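Long-range contacts in ESX secretion system protein YukD (Bacillus subtilis, PDB 2BPS), which is required for secretion of YukE and is probably a component or regulator of the ESX/ESAT-6-like secretion system of this bacterium: residues A[3-8]-A[71-76]; A[28-33]-A[62-67]. All blocks are in the same frame, centred on the assembly; numbering follows the deposited sequence.

In the fold
YukD has the ubiquitin-like beta-grasp fold, in which helix 31-39 packs across a mixed sheet. From the N terminus, the chain starts interaction 1 in strand 4-10, then runs through strand 18-24 to the start of the helix, where interaction 2 begins. Strands 51-54 and 59-62 follow. Segment 62-67 then closes the inner loop onto 28-33. Segment 71-76 closes the outer loop onto 3-8, just before strand 77-80. Interaction 2 is therefore enclosed by interaction 1, and the two loops do not cross. They also touch: Ile7 packs on Val32, and Ile72 N probably bonds to Leu67 O. Together they tie the 63-76 connection to both sheet and helix.

Interaction 1. Residues A[3-8]-A[71-76]; sequences SYIDIT and GITNGD
Ile5 holds CG1 between the backbone N and the carbonyl carbon (chi1 66°), and with chi2 extended (177°) CD1 comes up to Ile72. On the other segment, Ile72 CG2 stands anti to its own backbone N and is the methyl that meets Ile5 CD1. Ile5 CD1 lies 3.9 Å from Ile72 CG2 and 3.6 Å from Ile72 O. The two side chains cross obliquely. Ile7 CG2 reaches the same Ile72 CG2 at 4.2 Å, and one methyl thus touches both strand isoleucines. Leu23 of strand 18-24 packs on Ile5 and Ile7. Val54 and Leu67 pack on Ile72.

The other half of the contact is a type II beta turn from Thr73 to Asp76. Asp76 N closes it on Thr73 O at 3.0 Å. Gly75 takes the third position with positive phi, as is common in this turn. A second brace is Thr73 N, which donates to Asp76 OD2 at 2.9 Å. It meets the oxygen from above the carboxylate plane. Thr73 OG1 also bonds to Gly71 O.

Backbone bonds fasten the turn to the strand. Thr8 N donates to Asp76 O at 3.0 Å with an N-H...O angle of 154°. Gly75 N is modelled as bonded to Asp6 O, though the place of that oxygen is less sure. Thr8 also bonds through its backbone to Leu78, where strand 77-80 runs parallel to strand 4-10. The polar side chains of the strand have partners outside the turn: Asp6 forms a salt bridge with Arg22, and Thr8 OG1 bonds to Asp20.

The chemistry is divided. Buried isoleucines supply the apolar packing, and main-chain bonds set how the turn leads into the parallel strand pair at the centre of the beta-grasp sheet.

Interaction 2. Residues A[28-33]-A[62-67]; sequences PVKKVI and SGECKL
The entry to helix 31-39 of the beta-grasp fold meets the loop that leaves strand 59-62, with Val29 and Lys30 set against the type I beta turn from Ser62 to Cys65. Cys65 N closes that turn on Ser62 O at 3.0 Å. Pro28 and Lys66 form a single beta bridge. Next to it, Val29 N donates to Cys65 O at 2.8 Å, and the bond is nearly straight at 166°. Lys30 N also makes a weak, bent bond to Gly63 O, and both atoms are less surely placed.

Val29 CG1 is anti to the backbone N (chi1 169°), which leaves CG2 beside that N and on the side of Cys65 and Leu67. Val29 CG2 packs on Leu67 CD2 and lies 4.2 Å from Cys65 CB. Ile52 touches Val29 and Ile72 touches Leu67, so this apolar patch continues into the core.

At the surface, Lys30 and Glu64 lie side by side and point the same way. The Lys30 chain bends at chi3 (53°), which sets the direction of CE. Lys30 NZ stands 3.3 Å from Glu64 OE1 in a salt bridge whose hydrogen bond is weak. Lys30 NZ is 3.6 Å from Glu64 OE2. An alanine at Lys30 would probably leave the Glu64 carboxylate without this positive mate and let its end turn more freely.

The contact thus joins a firm main-chain bond and buried apolar packing to a looser charge pair on its solvent-facing side.

Interaction 1. Residues A[3-8]-A[71-76]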
loop_
_atom_site.group_PDB
_atom_site.type_symbol
_atom_site.label_atom_id
_atom_site.label_comp_id
_atom_site.label_asym_id
_atom_site.label_seq_id
_atom_site.Cartn_x
_atom_site.Cartn_y
_atom_site.Cartn_z
ATOM N N SER A 3 8.639 4.831 -12.113
ATOM C CA SER A 3 8.212 3.684 -12.921
ATOM C C SER A 3 6.867 3.148 -12.400
ATOM O O SER A 3 6.734 2.827 -11.219
ATOM C CB SER A 3 9.279 2.586 -12.893
ATOM O OG SER A 3 9.026 1.609 -13.888
ATOM N N TYR A 4 5.877 3.057 -13.286
ATOM C CA TYR A 4 4.533 2.605 -12.920
ATOM C C TYR A 4 4.401 1.131 -12.596
ATOM O O TYR A 4 4.893 0.283 -13.331
ATOM C CB TYR A 4 3.526 2.961 -14.027
ATOM C CG TYR A 4 3.190 4.434 -14.098
ATOM C CD1 TYR A 4 3.206 5.120 -15.312
ATOM C CD2 TYR A 4 2.906 5.153 -12.938
ATOM C CE1 TYR A 4 2.960 6.488 -15.367
ATOM C CE2 TYR A 4 2.657 6.520 -12.982
ATOM C CZ TYR A 4 2.691 7.179 -14.196
ATOM O OH TYR A 4 2.498 8.534 -14.214
ATOM N N ILE A 5 3.723 0.837 -11.490
ATOM C CA ILE A 5 3.491 -0.540 -11.065
ATOM C C ILE A 5 2.017 -0.763 -10.731
ATOM O O ILE A 5 1.346 0.121 -10.219
ATOM C CB ILE A 5 4.330 -0.911 -9.817
ATOM C CG1 ILE A 5 3.874 -0.095 -8.613
ATOM C CG2 ILE A 5 5.790 -0.630 -10.069
ATOM C CD1 ILE A 5 4.591 -0.442 -7.343
ATOM N N ASP A 6 1.518 -1.949 -11.040
ATOM C CA ASP A 6 0.136 -2.303 -10.754
ATOM C C ASP A 6 0.142 -3.175 -9.529
ATOM O O ASP A 6 0.707 -4.261 -9.547
ATOM C CB ASP A 6 -0.470 -3.104 -11.892
ATOM C CG ASP A 6 -0.862 -2.247 -13.056
ATOM O OD1 ASP A 6 -1.415 -2.808 -14.021
ATOM O OD2 ASP A 6 -0.627 -1.022 -13.013
ATOM N N ILE A 7 -0.493 -2.715 -8.465
ATOM C CA ILE A 7 -0.526 -3.498 -7.241
ATOM C C ILE A 7 -1.948 -3.619 -6.715
ATOM O O ILE A 7 -2.891 -3.110 -7.329
ATOM C CB ILE A 7 0.380 -2.860 -6.169
ATOM C CG1 ILE A 7 -0.102 -1.440 -5.855
ATOM C CG2 ILE A 7 1.817 -2.858 -6.665
ATOM C CD1 ILE A 7 0.732 -0.712 -4.829
ATOM N N THR A 8 -2.096 -4.317 -5.591
ATOM C CA THR A 8 -3.395 -4.495 -4.960
ATOM C C THR A 8 -3.316 -4.054 -3.513
ATOM O O THR A 8 -2.381 -4.426 -2.801
ATOM C CB THR A 8 -3.821 -5.947 -4.968
ATOM O OG1 THR A 8 -3.898 -6.392 -6.310
ATOM C CG2 THR A 8 -5.169 -6.110 -4.332
ATOM N N GLY A 71 11.399 -3.182 -3.615
ATOM C CA GLY A 71 11.230 -4.210 -4.625
ATOM C C GLY A 71 9.773 -4.506 -4.912
ATOM O O GLY A 71 9.447 -5.512 -5.526
ATOM N N ILE A 72 8.890 -3.624 -4.462
ATOM C CA ILE A 72 7.465 -3.790 -4.683
ATOM C C ILE A 72 7.140 -3.562 -6.162
ATOM O O ILE A 72 7.422 -2.501 -6.709
ATOM C CB ILE A 72 6.696 -2.814 -3.769
ATOM C CG1 ILE A 72 6.821 -3.310 -2.326
ATOM C CG2 ILE A 72 5.244 -2.682 -4.209
ATOM C CD1 ILE A 72 6.263 -2.385 -1.292
ATOM N N THR A 73 6.561 -4.573 -6.807
ATOM C CA THR A 73 6.226 -4.500 -8.236
ATOM C C THR A 73 4.842 -5.021 -8.541
ATOM O O THR A 73 4.128 -5.477 -7.649
ATOM C CB THR A 73 7.171 -5.349 -9.077
ATOM O OG1 THR A 73 8.206 -5.857 -8.232
ATOM C CG2 THR A 73 7.761 -4.528 -10.223
ATOM N N ASN A 74 4.489 -4.989 -9.821
ATOM C CA ASN A 74 3.186 -5.456 -10.255
ATOM C C ASN A 74 2.924 -6.825 -9.658
ATOM O O ASN A 74 3.845 -7.618 -9.520
ATOM C CB ASN A 74 3.137 -5.539 -11.777
ATOM C CG ASN A 74 4.058 -4.534 -12.442
ATOM O OD1 ASN A 74 5.273 -4.723 -12.467
ATOM N ND2 ASN A 74 3.491 -3.454 -12.969
ATOM N N GLY A 75 1.672 -7.089 -9.293
ATOM C CA GLY A 75 1.326 -8.373 -8.719
ATOM C C GLY A 75 1.335 -8.358 -7.206
ATOM O O GLY A 75 0.582 -9.104 -6.577
ATOM N N ASP A 76 2.185 -7.520 -6.614
ATOM C CA ASP A 76 2.271 -7.413 -5.157
ATOM C C ASP A 76 0.953 -6.979 -4.505
ATOM O O ASP A 76 0.213 -6.142 -5.035
ATOM C CB ASP A 76 3.380 -6.427 -4.751
ATOM C CG ASP A 76 4.767 -7.011 -4.914
ATOM O OD1 ASP A 76 4.849 -8.188 -5.325
ATOM O OD2 ASP A 76 5.763 -6.304 -4.630
#

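Interaction 2. Residues A[28-33]-A[62-67]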
loop_
_atom_site.group_PDB
_atom_site.type_symbol
_atom_site.label_atom_id
_atom_site.label_comp_id
_atom_site.label_asym_id
_atom_site.label_seq_id
_atom_site.Cartn_x
_atom_site.Cartn_y
_atom_site.Cartn_z
ATOM N N PRO A 28 6.354 6.924 -1.659
ATOM C CA PRO A 28 6.589 6.301 -0.351
ATOM C C PRO A 28 5.488 5.275 -0.111
ATOM O O PRO A 28 4.316 5.534 -0.401
ATOM C CB PRO A 28 6.463 7.469 0.626
ATOM C CG PRO A 28 6.801 8.664 -0.209
ATOM C CD PRO A 28 6.095 8.367 -1.500
ATOM N N VAL A 29 5.853 4.115 0.416
ATOM C CA VAL A 29 4.868 3.082 0.697
ATOM C C VAL A 29 3.613 3.731 1.285
ATOM O O VAL A 29 2.489 3.273 1.082
ATOM C CB VAL A 29 5.448 2.057 1.684
ATOM C CG1 VAL A 29 4.359 1.131 2.194
ATOM C CG2 VAL A 29 6.531 1.251 0.990
ATOM N N LYS A 30 3.831 4.829 1.989
ATOM C CA LYS A 30 2.772 5.586 2.628
ATOM C C LYS A 30 1.693 6.096 1.667
ATOM O O LYS A 30 0.509 6.109 2.016
ATOM C CB LYS A 30 3.408 6.753 3.380
ATOM C CG LYS A 30 2.443 7.750 3.974
ATOM C CD LYS A 30 3.182 8.749 4.858
ATOM C CE LYS A 30 4.335 9.407 4.114
ATOM N NZ LYS A 30 5.067 10.345 4.997
ATOM N N LYS A 31 2.091 6.509 0.463
ATOM C CA LYS A 31 1.130 7.033 -0.513
ATOM C C LYS A 31 -0.053 6.106 -0.712
ATOM O O LYS A 31 -1.182 6.558 -0.878
ATOM C CB LYS A 31 1.786 7.265 -1.873
ATOM C CG LYS A 31 1.793 8.717 -2.345
ATOM C CD LYS A 31 0.431 9.387 -2.234
ATOM C CE LYS A 31 0.525 10.866 -2.610
ATOM N NZ LYS A 31 -0.715 11.620 -2.242
ATOM N N VAL A 32 0.219 4.807 -0.730
ATOM C CA VAL A 32 -0.830 3.817 -0.892
ATOM C C VAL A 32 -1.913 4.041 0.164
ATOM O O VAL A 32 -3.098 3.815 -0.091
ATOM C CB VAL A 32 -0.268 2.375 -0.742
ATOM C CG1 VAL A 32 -1.390 1.408 -0.405
ATOM C CG2 VAL A 32 0.400 1.941 -2.029
ATOM N N ILE A 33 -1.507 4.497 1.345
ATOM C CA ILE A 33 -2.459 4.717 2.419
ATOM C C ILE A 33 -3.329 5.964 2.224
ATOM O O ILE A 33 -4.545 5.937 2.480
ATOM C CB ILE A 33 -1.742 4.775 3.767
ATOM C CG1 ILE A 33 -0.924 3.501 3.959
ATOM C CG2 ILE A 33 -2.754 4.849 4.893
ATOM C CD1 ILE A 33 -0.156 3.470 5.242
ATOM N N SER A 62 8.393 -0.121 6.278
ATOM C CA SER A 62 8.039 1.123 6.955
ATOM C C SER A 62 7.321 1.976 5.927
ATOM O O SER A 62 7.718 2.009 4.762
ATOM C CB SER A 62 9.282 1.866 7.463
ATOM O OG SER A 62 8.907 3.054 8.150
ATOM N N GLY A 63 6.266 2.662 6.355
ATOM C CA GLY A 63 5.506 3.484 5.431
ATOM C C GLY A 63 6.318 4.603 4.822
ATOM O O GLY A 63 5.847 5.320 3.938
ATOM N N GLU A 64 7.551 4.752 5.281
ATOM C CA GLU A 64 8.408 5.818 4.782
ATOM C C GLU A 64 9.278 5.381 3.598
ATOM O O GLU A 64 9.734 6.205 2.818
ATOM C CB GLU A 64 9.270 6.328 5.940
ATOM C CG GLU A 64 9.684 7.787 5.841
ATOM C CD GLU A 64 8.507 8.740 5.701
ATOM O OE1 GLU A 64 7.968 8.854 4.580
ATOM O OE2 GLU A 64 8.120 9.370 6.710
ATOM N N CYS A 65 9.491 4.076 3.472
ATOM C CA CYS A 65 10.302 3.509 2.399
ATOM C C CYS A 65 9.780 3.846 1.013
ATOM O O CYS A 65 8.585 4.035 0.812
ATOM C CB CYS A 65 10.360 1.987 2.530
ATOM S SG CYS A 65 11.184 1.362 4.010
ATOM N N LYS A 66 10.685 3.911 0.047
ATOM C CA LYS A 66 10.303 4.205 -1.324
ATOM C C LYS A 66 9.914 2.862 -1.933
ATOM O O LYS A 66 10.672 1.899 -1.842
ATOM C CB LYS A 66 11.487 4.844 -2.068
ATOM C CG LYS A 66 11.194 5.294 -3.499
ATOM C CD LYS A 66 12.194 6.350 -4.000
ATOM C CE LYS A 66 13.632 5.838 -4.028
ATOM N NZ LYS A 66 14.613 6.909 -4.382
ATOM N N LEU A 67 8.726 2.793 -2.529
ATOM C CA LEU A 67 8.243 1.554 -3.118
ATOM C C LEU A 67 9.265 0.791 -3.957
ATOM O O LEU A 67 9.384 -0.431 -3.840
ATOM C CB LEU A 67 6.999 1.828 -3.948
ATOM C CG LEU A 67 5.776 2.210 -3.128
ATOM C CD1 LEU A 67 4.618 2.454 -4.067
ATOM C CD2 LEU A 67 5.441 1.101 -2.148
#